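Local coordinates for protein ferredoxin (Nitrosospira multiformis, PDB 3LMF) that is of unknown function but, as a cysteine-rich, all-helical member of the Csp family, may bind copper(I) ions within its helical bundle, at the interface of chains A and B and the interface of chains A and C. Coordinates in Å, arbitrary orientation; residue numbers count along the deposited sequence, not the author numbering. Chains: chain A/B/C, Uncharacterized protein.

Contact 1: the interface of chains A and B. Residues chain A 48, 51, 55, 76, 79-80, 83; chain B 62, 67-69, 73.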
loop_
_atom_site.group_PDB
_atom_site.type_symbol
_atom_site.label_atom_id
_atom_site.label_comp_id
_atom_site.label_asym_id
_atom_site.label_seq_id
_atom_site.Cartn_x
_atom_site.Cartn_y
_atom_site.Cartn_z
ATOM N N LEU A 48 13.449 2.176 -9.573
ATOM C CA LEU A 48 14.004 2.750 -8.358
ATOM C C LEU A 48 13.063 3.816 -7.812
ATOM O O LEU A 48 12.785 3.859 -6.617
ATOM C CB LEU A 48 15.383 3.354 -8.638
ATOM C CG LEU A 48 16.226 3.686 -7.403
ATOM C CD1 LEU A 48 16.275 2.491 -6.461
ATOM C CD2 LEU A 48 17.632 4.070 -7.851
ATOM N N ASN A 51 10.201 2.105 -6.270
ATOM C CA ASN A 51 10.672 1.363 -5.101
ATOM C C ASN A 51 10.838 2.340 -3.952
ATOM O O ASN A 51 10.410 2.082 -2.830
ATOM C CB ASN A 51 12.023 0.700 -5.383
ATOM C CG ASN A 51 11.905 -0.519 -6.277
ATOM O OD1 ASN A 51 12.910 -1.074 -6.723
ATOM N ND2 ASN A 51 10.680 -0.947 -6.535
ATOM N N ILE A 55 9.014 1.994 -0.355
ATOM C CA ILE A 55 9.710 1.860 0.916
ATOM C C ILE A 55 9.444 3.055 1.840
ATOM O O ILE A 55 9.241 2.866 3.037
ATOM C CB ILE A 55 11.248 1.656 0.722
ATOM C CG1 ILE A 55 11.884 1.171 2.033
ATOM C CG2 ILE A 55 11.913 2.960 0.335
ATOM C CD1 ILE A 55 11.288 -0.121 2.595
ATOM N N VAL A 76 16.709 0.342 5.781
ATOM C CA VAL A 76 16.596 -0.108 4.406
ATOM C C VAL A 76 16.108 1.050 3.549
ATOM O O VAL A 76 16.568 1.239 2.418
ATOM C CB VAL A 76 15.618 -1.285 4.297
ATOM C CG1 VAL A 76 15.352 -1.621 2.842
ATOM C CG2 VAL A 76 16.198 -2.490 5.024
ATOM N N GLU A 79 18.902 3.430 2.500
ATOM C CA GLU A 79 19.728 2.883 1.437
ATOM C C GLU A 79 19.081 3.110 0.066
ATOM O O GLU A 79 19.750 3.533 -0.876
ATOM C CB GLU A 79 19.948 1.394 1.683
ATOM C CG GLU A 79 21.132 0.809 0.957
ATOM C CD GLU A 79 21.425 -0.614 1.399
ATOM O OE1 GLU A 79 21.543 -0.840 2.623
ATOM O OE2 GLU A 79 21.538 -1.502 0.528
ATOM N N ILE A 80 17.782 2.843 -0.035
ATOM C CA ILE A 80 17.056 3.018 -1.291
ATOM C C ILE A 80 16.938 4.493 -1.675
ATOM O O ILE A 80 17.014 4.840 -2.849
ATOM C CB ILE A 80 15.650 2.376 -1.196
ATOM C CG1 ILE A 80 15.803 0.877 -0.962
ATOM C CG2 ILE A 80 14.849 2.651 -2.458
ATOM C CD1 ILE A 80 14.521 0.170 -0.574
ATOM N N ALA A 83 20.230 5.695 -3.199
ATOM C CA ALA A 83 20.378 5.225 -4.566
ATOM C C ALA A 83 19.455 6.015 -5.494
ATOM O O ALA A 83 19.861 6.404 -6.583
ATOM C CB ALA A 83 20.079 3.724 -4.653
ATOM N N PHE B 62 8.333 -5.442 -4.161
ATOM C CA PHE B 62 9.701 -5.252 -4.619
ATOM C C PHE B 62 10.141 -6.355 -5.573
ATOM O O PHE B 62 10.763 -6.085 -6.595
ATOM C CB PHE B 62 10.663 -5.167 -3.424
ATOM C CG PHE B 62 10.941 -3.764 -2.979
ATOM C CD1 PHE B 62 9.902 -2.930 -2.572
ATOM C CD2 PHE B 62 12.238 -3.260 -2.997
ATOM C CE1 PHE B 62 10.148 -1.610 -2.187
ATOM C CE2 PHE B 62 12.493 -1.941 -2.613
ATOM C CZ PHE B 62 11.448 -1.115 -2.209
ATOM N N SER B 67 12.978 -5.339 -8.339
ATOM C CA SER B 67 13.893 -4.437 -7.643
ATOM C C SER B 67 15.205 -5.119 -7.309
ATOM O O SER B 67 15.245 -6.322 -7.046
ATOM C CB SER B 67 13.267 -3.937 -6.344
ATOM O OG SER B 67 14.198 -3.173 -5.588
ATOM N N ARG B 68 16.291 -4.360 -7.318
ATOM C CA ARG B 68 17.562 -4.963 -6.974
ATOM C C ARG B 68 17.736 -4.865 -5.462
ATOM O O ARG B 68 18.715 -5.355 -4.914
ATOM C CB ARG B 68 18.706 -4.269 -7.717
ATOM C CG ARG B 68 18.817 -2.791 -7.478
ATOM C CD ARG B 68 19.579 -2.146 -8.612
ATOM N NE ARG B 68 20.004 -0.792 -8.278
ATOM C CZ ARG B 68 20.923 -0.507 -7.358
ATOM N NH1 ARG B 68 21.514 -1.487 -6.681
ATOM N NH2 ARG B 68 21.248 0.756 -7.111
ATOM N N PHE B 69 16.763 -4.251 -4.789
ATOM C CA PHE B 69 16.821 -4.121 -3.342
ATOM C C PHE B 69 15.961 -5.152 -2.597
ATOM O O PHE B 69 15.836 -5.087 -1.379
ATOM C CB PHE B 69 16.426 -2.702 -2.912
ATOM C CG PHE B 69 17.443 -1.653 -3.273
ATOM C CD1 PHE B 69 17.322 -0.918 -4.448
ATOM C CD2 PHE B 69 18.552 -1.434 -2.459
ATOM C CE1 PHE B 69 18.292 0.022 -4.806
ATOM C CE2 PHE B 69 19.531 -0.494 -2.808
ATOM C CZ PHE B 69 19.401 0.233 -3.984
ATOM N N VAL B 73 15.130 -5.778 1.624
ATOM C CA VAL B 73 13.763 -5.721 2.122
ATOM C C VAL B 73 13.334 -7.056 2.710
ATOM O O VAL B 73 12.688 -7.107 3.760
ATOM C CB VAL B 73 12.785 -5.338 0.998
ATOM C CG1 VAL B 73 11.350 -5.521 1.464
ATOM C CG2 VAL B 73 13.033 -3.895 0.582
#

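Contact 2: the interface of chains A and B. Residues chain A 54, 58, 61-62; chain B 54, 58, 61-62.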
loop_
_atom_site.group_PDB
_atom_site.type_symbol
_atom_site.label_atom_id
_atom_site.label_comp_id
_atom_site.label_asym_id
_atom_site.label_seq_id
_atom_site.Cartn_x
_atom_site.Cartn_y
_atom_site.Cartn_z
ATOM N N GLU A 54 7.580 3.383 -2.528
ATOM C CA GLU A 54 7.054 2.239 -1.791
ATOM C C GLU A 54 7.688 2.114 -0.402
ATOM O O GLU A 54 6.987 2.120 0.605
ATOM C CB GLU A 54 7.322 0.954 -2.577
ATOM C CG GLU A 54 6.757 -0.313 -1.953
ATOM C CD GLU A 54 5.253 -0.384 -2.056
ATOM O OE1 GLU A 54 4.673 -1.425 -1.676
ATOM O OE2 GLU A 54 4.641 0.607 -2.517
ATOM N N THR A 58 6.157 2.646 3.390
ATOM C CA THR A 58 6.182 1.570 4.373
ATOM C C THR A 58 6.771 2.094 5.687
ATOM O O THR A 58 6.221 1.867 6.765
ATOM C CB THR A 58 7.003 0.368 3.838
ATOM O OG1 THR A 58 6.366 -0.145 2.662
ATOM C CG2 THR A 58 7.104 -0.741 4.877
ATOM N N ASN A 61 4.302 4.246 7.381
ATOM C CA ASN A 61 3.272 3.459 8.038
ATOM C C ASN A 61 3.772 2.781 9.311
ATOM O O ASN A 61 3.052 2.735 10.306
ATOM C CB ASN A 61 2.689 2.421 7.074
ATOM C CG ASN A 61 1.822 3.062 5.989
ATOM O OD1 ASN A 61 1.551 4.267 6.027
ATOM N ND2 ASN A 61 1.374 2.260 5.027
ATOM N N PHE A 62 4.994 2.259 9.292
ATOM C CA PHE A 62 5.528 1.614 10.481
ATOM C C PHE A 62 5.646 2.583 11.650
ATOM O O PHE A 62 5.296 2.248 12.777
ATOM C CB PHE A 62 6.892 0.973 10.182
ATOM C CG PHE A 62 6.803 -0.476 9.810
ATOM C CD1 PHE A 62 6.047 -0.880 8.712
ATOM C CD2 PHE A 62 7.447 -1.443 10.575
ATOM C CE1 PHE A 62 5.933 -2.232 8.377
ATOM C CE2 PHE A 62 7.338 -2.796 10.248
ATOM C CZ PHE A 62 6.580 -3.192 9.149
ATOM N N GLU B 54 2.042 -5.682 6.233
ATOM C CA GLU B 54 2.619 -4.550 5.515
ATOM C C GLU B 54 3.974 -4.900 4.892
ATOM O O GLU B 54 4.153 -4.781 3.684
ATOM C CB GLU B 54 2.803 -3.373 6.475
ATOM C CG GLU B 54 3.332 -2.097 5.836
ATOM C CD GLU B 54 2.302 -1.421 4.965
ATOM O OE1 GLU B 54 2.575 -0.307 4.466
ATOM O OE2 GLU B 54 1.212 -2.005 4.770
ATOM N N THR B 58 5.176 -5.354 0.973
ATOM C CA THR B 58 6.248 -4.540 0.412
ATOM C C THR B 58 7.268 -5.448 -0.282
ATOM O O THR B 58 7.684 -5.188 -1.412
ATOM C CB THR B 58 6.924 -3.695 1.523
ATOM O OG1 THR B 58 5.955 -2.799 2.082
ATOM C CG2 THR B 58 8.093 -2.889 0.973
ATOM N N ASN B 61 5.869 -6.676 -3.465
ATOM C CA ASN B 61 5.921 -5.655 -4.499
ATOM C C ASN B 61 7.333 -5.434 -5.036
ATOM O O ASN B 61 7.512 -5.259 -6.240
ATOM C CB ASN B 61 5.332 -4.338 -3.985
ATOM C CG ASN B 61 3.813 -4.408 -3.819
ATOM O OD1 ASN B 61 3.181 -5.398 -4.205
ATOM N ND2 ASN B 61 3.222 -3.358 -3.258
ATOM N N PHE B 62 8.333 -5.442 -4.161
ATOM C CA PHE B 62 9.701 -5.252 -4.619
ATOM C C PHE B 62 10.141 -6.355 -5.573
ATOM O O PHE B 62 10.763 -6.085 -6.595
ATOM C CB PHE B 62 10.663 -5.167 -3.424
ATOM C CG PHE B 62 10.941 -3.764 -2.979
ATOM C CD1 PHE B 62 9.902 -2.930 -2.572
ATOM C CD2 PHE B 62 12.238 -3.260 -2.997
ATOM C CE1 PHE B 62 10.148 -1.610 -2.187
ATOM C CE2 PHE B 62 12.493 -1.941 -2.613
ATOM C CZ PHE B 62 11.448 -1.115 -2.209
#

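Contact 3: the interface of chains A and C. Residues chain A 30, 34, 41, 43, 46-47, 50; chain C 30, 34, 41, 43, 46-47, 50.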
loop_
_atom_site.group_PDB
_atom_site.type_symbol
_atom_site.label_atom_id
_atom_site.label_comp_id
_atom_site.label_asym_id
_atom_site.label_seq_id
_atom_site.Cartn_x
_atom_site.Cartn_y
_atom_site.Cartn_z
HETATM N N MSE A 30 5.382 9.301 -11.967
HETATM C CA MSE A 30 4.135 9.142 -12.708
HETATM C C MSE A 30 3.734 10.353 -13.553
HETATM O O MSE A 30 2.804 10.278 -14.359
HETATM C CB MSE A 30 3.007 8.788 -11.736
HETATM C CG MSE A 30 3.174 7.424 -11.064
HETATM SE SE MSE A 30 3.111 5.922 -12.308
HETATM C CE MSE A 30 5.011 5.695 -12.628
ATOM N N LEU A 34 7.421 10.293 -16.786
ATOM C CA LEU A 34 6.665 9.623 -17.843
ATOM C C LEU A 34 6.400 10.542 -19.034
ATOM O O LEU A 34 6.379 10.092 -20.179
ATOM C CB LEU A 34 5.332 9.081 -17.305
ATOM C CG LEU A 34 5.417 7.808 -16.461
ATOM C CD1 LEU A 34 4.024 7.365 -16.026
ATOM C CD2 LEU A 34 6.094 6.719 -17.276
ATOM N N VAL A 41 12.554 7.484 -18.384
ATOM C CA VAL A 41 11.741 6.280 -18.326
ATOM C C VAL A 41 12.578 5.015 -18.468
ATOM O O VAL A 41 12.058 3.945 -18.782
ATOM C CB VAL A 41 10.648 6.320 -19.419
ATOM C CG1 VAL A 41 9.620 5.225 -19.181
ATOM C CG2 VAL A 41 9.972 7.683 -19.416
ATOM N N ALA A 43 14.367 1.729 -17.570
ATOM C CA ALA A 43 13.998 0.664 -16.640
ATOM C C ALA A 43 14.503 0.810 -15.202
ATOM O O ALA A 43 13.702 0.901 -14.272
ATOM C CB ALA A 43 14.432 -0.685 -17.204
ATOM N N LEU A 46 13.169 4.253 -13.340
ATOM C CA LEU A 46 11.764 4.252 -12.954
ATOM C C LEU A 46 11.490 3.244 -11.833
ATOM O O LEU A 46 10.823 3.588 -10.859
ATOM C CB LEU A 46 10.877 3.970 -14.170
ATOM C CG LEU A 46 9.470 4.561 -14.046
ATOM C CD1 LEU A 46 9.553 6.084 -13.956
ATOM C CD2 LEU A 46 8.642 4.148 -15.244
ATOM N N ARG A 47 12.010 2.020 -11.953
ATOM C CA ARG A 47 11.812 1.021 -10.902
ATOM C C ARG A 47 12.254 1.599 -9.573
ATOM O O ARG A 47 11.551 1.500 -8.565
ATOM C CB ARG A 47 12.655 -0.238 -11.110
ATOM C CG ARG A 47 12.217 -1.197 -12.169
ATOM C CD ARG A 47 12.859 -2.558 -11.914
ATOM N NE ARG A 47 12.696 -3.442 -13.057
ATOM C CZ ARG A 47 13.537 -3.500 -14.082
ATOM N NH1 ARG A 47 14.616 -2.728 -14.103
ATOM N NH2 ARG A 47 13.286 -4.314 -15.099
HETATM N N MSE A 50 9.826 4.125 -8.150
HETATM C CA MSE A 50 8.661 3.494 -7.541
HETATM C C MSE A 50 9.031 2.739 -6.268
HETATM O O MSE A 50 8.264 2.728 -5.301
HETATM C CB MSE A 50 7.982 2.544 -8.538
HETATM C CG MSE A 50 7.372 3.242 -9.750
HETATM SE SE MSE A 50 6.126 4.653 -9.253
HETATM C CE MSE A 50 4.795 3.553 -8.372
HETATM N N MSE C 30 6.296 -3.041 -14.484
HETATM C CA MSE C 30 7.652 -2.824 -13.987
HETATM C C MSE C 30 8.727 -3.674 -14.669
HETATM O O MSE C 30 9.923 -3.457 -14.466
HETATM C CB MSE C 30 7.683 -3.058 -12.475
HETATM C CG MSE C 30 6.865 -2.042 -11.674
HETATM SE SE MSE C 30 7.536 -0.214 -11.807
HETATM C CE MSE C 30 6.416 0.430 -13.254
ATOM N N LEU C 34 8.461 -1.780 -19.184
ATOM C CA LEU C 34 9.615 -0.896 -19.030
ATOM C C LEU C 34 10.792 -1.326 -19.904
ATOM O O LEU C 34 11.540 -0.487 -20.405
ATOM C CB LEU C 34 10.063 -0.829 -17.562
ATOM C CG LEU C 34 9.195 0.025 -16.635
ATOM C CD1 LEU C 34 9.773 0.031 -15.223
ATOM C CD2 LEU C 34 9.123 1.437 -17.189
ATOM N N VAL C 41 5.586 2.240 -22.702
ATOM C CA VAL C 41 5.903 3.178 -21.637
ATOM C C VAL C 41 5.217 4.524 -21.835
ATOM O O VAL C 41 5.617 5.529 -21.251
ATOM C CB VAL C 41 7.434 3.373 -21.535
ATOM C CG1 VAL C 41 7.791 4.108 -20.253
ATOM C CG2 VAL C 41 8.125 2.017 -21.572
ATOM N N ALA C 43 2.802 7.474 -21.317
ATOM C CA ALA C 43 2.221 8.031 -20.096
ATOM C C ALA C 43 0.883 7.438 -19.647
ATOM O O ALA C 43 0.793 6.869 -18.559
ATOM C CB ALA C 43 2.096 9.544 -20.229
ATOM N N LEU C 46 1.063 3.376 -18.893
ATOM C CA LEU C 46 1.757 2.996 -17.670
ATOM C C LEU C 46 0.986 3.443 -16.423
ATOM O O LEU C 46 0.815 2.650 -15.500
ATOM C CB LEU C 46 3.179 3.564 -17.664
ATOM C CG LEU C 46 4.158 2.745 -16.821
ATOM C CD1 LEU C 46 4.292 1.337 -17.403
ATOM C CD2 LEU C 46 5.505 3.436 -16.798
ATOM N N ARG C 47 0.508 4.690 -16.400
ATOM C CA ARG C 47 -0.265 5.169 -15.253
ATOM C C ARG C 47 -1.410 4.214 -14.987
ATOM O O ARG C 47 -1.654 3.805 -13.849
ATOM C CB ARG C 47 -0.909 6.535 -15.496
ATOM C CG ARG C 47 -0.020 7.735 -15.458
ATOM C CD ARG C 47 -0.869 8.985 -15.244
ATOM N NE ARG C 47 -0.097 10.196 -15.478
ATOM C CZ ARG C 47 0.037 10.776 -16.664
ATOM N NH1 ARG C 47 -0.562 10.261 -17.730
ATOM N NH2 ARG C 47 0.792 11.860 -16.787
HETATM N N MSE C 50 -0.321 0.970 -13.377
HETATM C CA MSE C 50 -0.055 1.119 -11.951
HETATM C C MSE C 50 -1.334 1.387 -11.164
HETATM O O MSE C 50 -1.491 0.903 -10.039
HETATM C CB MSE C 50 0.957 2.247 -11.709
HETATM C CG MSE C 50 2.350 1.969 -12.269
HETATM SE SE MSE C 50 3.092 0.288 -11.626
HETATM C CE MSE C 50 3.203 0.734 -9.742
HETATM O O HOH W 1 7.323 7.901 -21.289
HETATM O O HOH W 2 11.307 2.085 -20.906
#

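Contact 1: the interface of chains A and B
B:Phe69 forms the apolar centre, with about 96 Å² of its surface hidden by chain A, the largest share in this patch. Its CG lies anti to the carbonyl carbon (chi1 -70°), and A:Ile80 passes over one face of the ring in the opposite direction, CG1 lying 3.8 Å from B:Phe69 CG and offset toward the rim. The far end of the ring meets methyl groups: A:Leu48 crosses the ring obliquely and brings CD1 to 3.6 Å from B:Phe69 CE1, and A:Ala83 CB lies 3.6 Å from B:Phe69 CZ. A:Ile80 also meets B:Phe62 tip to tip, its CD1 3.6 Å from CE2. The B:Phe62 ring is sandwiched, both times toward the rim, between B:Val73 CG2 and the amide carbon of A:Asn51. At the polar rim the B:Ser67 hydroxyl donates to the amide oxygen of A:Asn51 (OG to OD1 2.7 Å), arriving 54° out of the carbonyl plane and so not along a lone pair. B:Ser67 OG also accepts from the backbone N of B:Phe69 at 2.9 Å (159° at H), a loop bond that holds the hydroxyl in position, two residues before the ring. In the fold, the chain B loop between helices 43-64 and 70-90 lies against those same helices of chain A.

Contact 2: the interface of chains A and B
A:Glu54 leaves helix 43-64 with CG anti to the backbone N and slides past B:Phe62 in the opposite direction. A:Glu54 CB lies 3.8 Å from B:Phe62 CE1, and CG comes to 3.6 Å from that same CE1, at the edge of the ring and in its plane. The chain then bends at chi2 (72°), which turns the carboxylate toward B:Asn61. There A:Glu54 OE1 accepts the amide N-H of B:Asn61 ND2 at 2.9 Å. The bond is fairly straight (156° at H) and lies close to the amide plane, but it meets the carboxylate from above, 46° out of its plane. An alanine here would probably weaken the association, because both the CG packing on the ring edge and the acceptor for B:Asn61 would be lost. The backbone joins in: A:Glu54 O lies 3.1 Å from A:Thr58 OG1, and B:Thr58 OG1 pairs likewise with B:Glu54 O. The two threonines meet tip to tip across the two-fold, A:Thr58 OG1 to B:Thr58 OG1 at 2.7 Å. Each hydroxyl has one proton, so at any moment one can donate to the other, which can give its own to the glutamate carbonyl of its own chain; the two arrangements may alternate. The two carboxylates come within 6.6 Å between A:Glu54 OE1 and B:Glu54 OE1, so mutual repulsion might raise their affinity for protons. Within the fold, helix 43-64 packs nearly antiparallel against its two-fold copy.

Contact 3: the interface of chains A and C
The backbone runs from the C-terminal part of helix 8-36 through the 3-10 helix 38-41, where A:Val41 has phi -113° and psi 19°, into the start of helix 43-64, and chain C repeats this path about a two-fold. A:Leu46, with CG anti to the backbone N, sends CD2 inward; this methyl meets C:Leu46 CD2 tip to tip at 3.6 Å. It also crosses C:Leu34 at about a right angle, CD2 to CD2 at 3.4 Å, tighter than usual van der Waals contact. The selenomethionines, selenium replacing natural sulfur, close the other end: the side chains of A:Met50 and C:Met50 both bend at chi2 and chi3, bringing CE to CE at 3.5 Å. A:Met30 crosses C:Met50, its SE 4.0 Å from CG. The extended chain of A:Arg47 runs antiparallel to C:Leu34, with CG 4.1 Å from CD1; the arginine NE comes near C:Met30 O, but its N-H is turned away, so no hydrogen bond forms. At the border, water 1 joins A:Leu34 O (2.6 Å) to C:Val41 O (2.9 Å), and water 2 makes the twin bridge. The site thus supplies a largely apolar, two-fold seam between chains A and C that may serve assembly, although the structure alone does not show that this pairing persists in solution.

Helix 43-64 of chain A runs through all three contacts. Contact 1 and contact 2 belong to the same A–B interface, their C-alpha centres about 10 Å apart, and share B:Phe62, which packs against chain A in both. The C-alpha centre of contact 3 is about 16 Å from that of contact 1 and about 18 Å from that of contact 2. Neighbouring residues on different sides of the helix serve the two partners, and contacts 1 and 3 share no residue of chain A. Chain A thus touches B and C together in the four-copy deposited assembly, possibly a dimer of dimers.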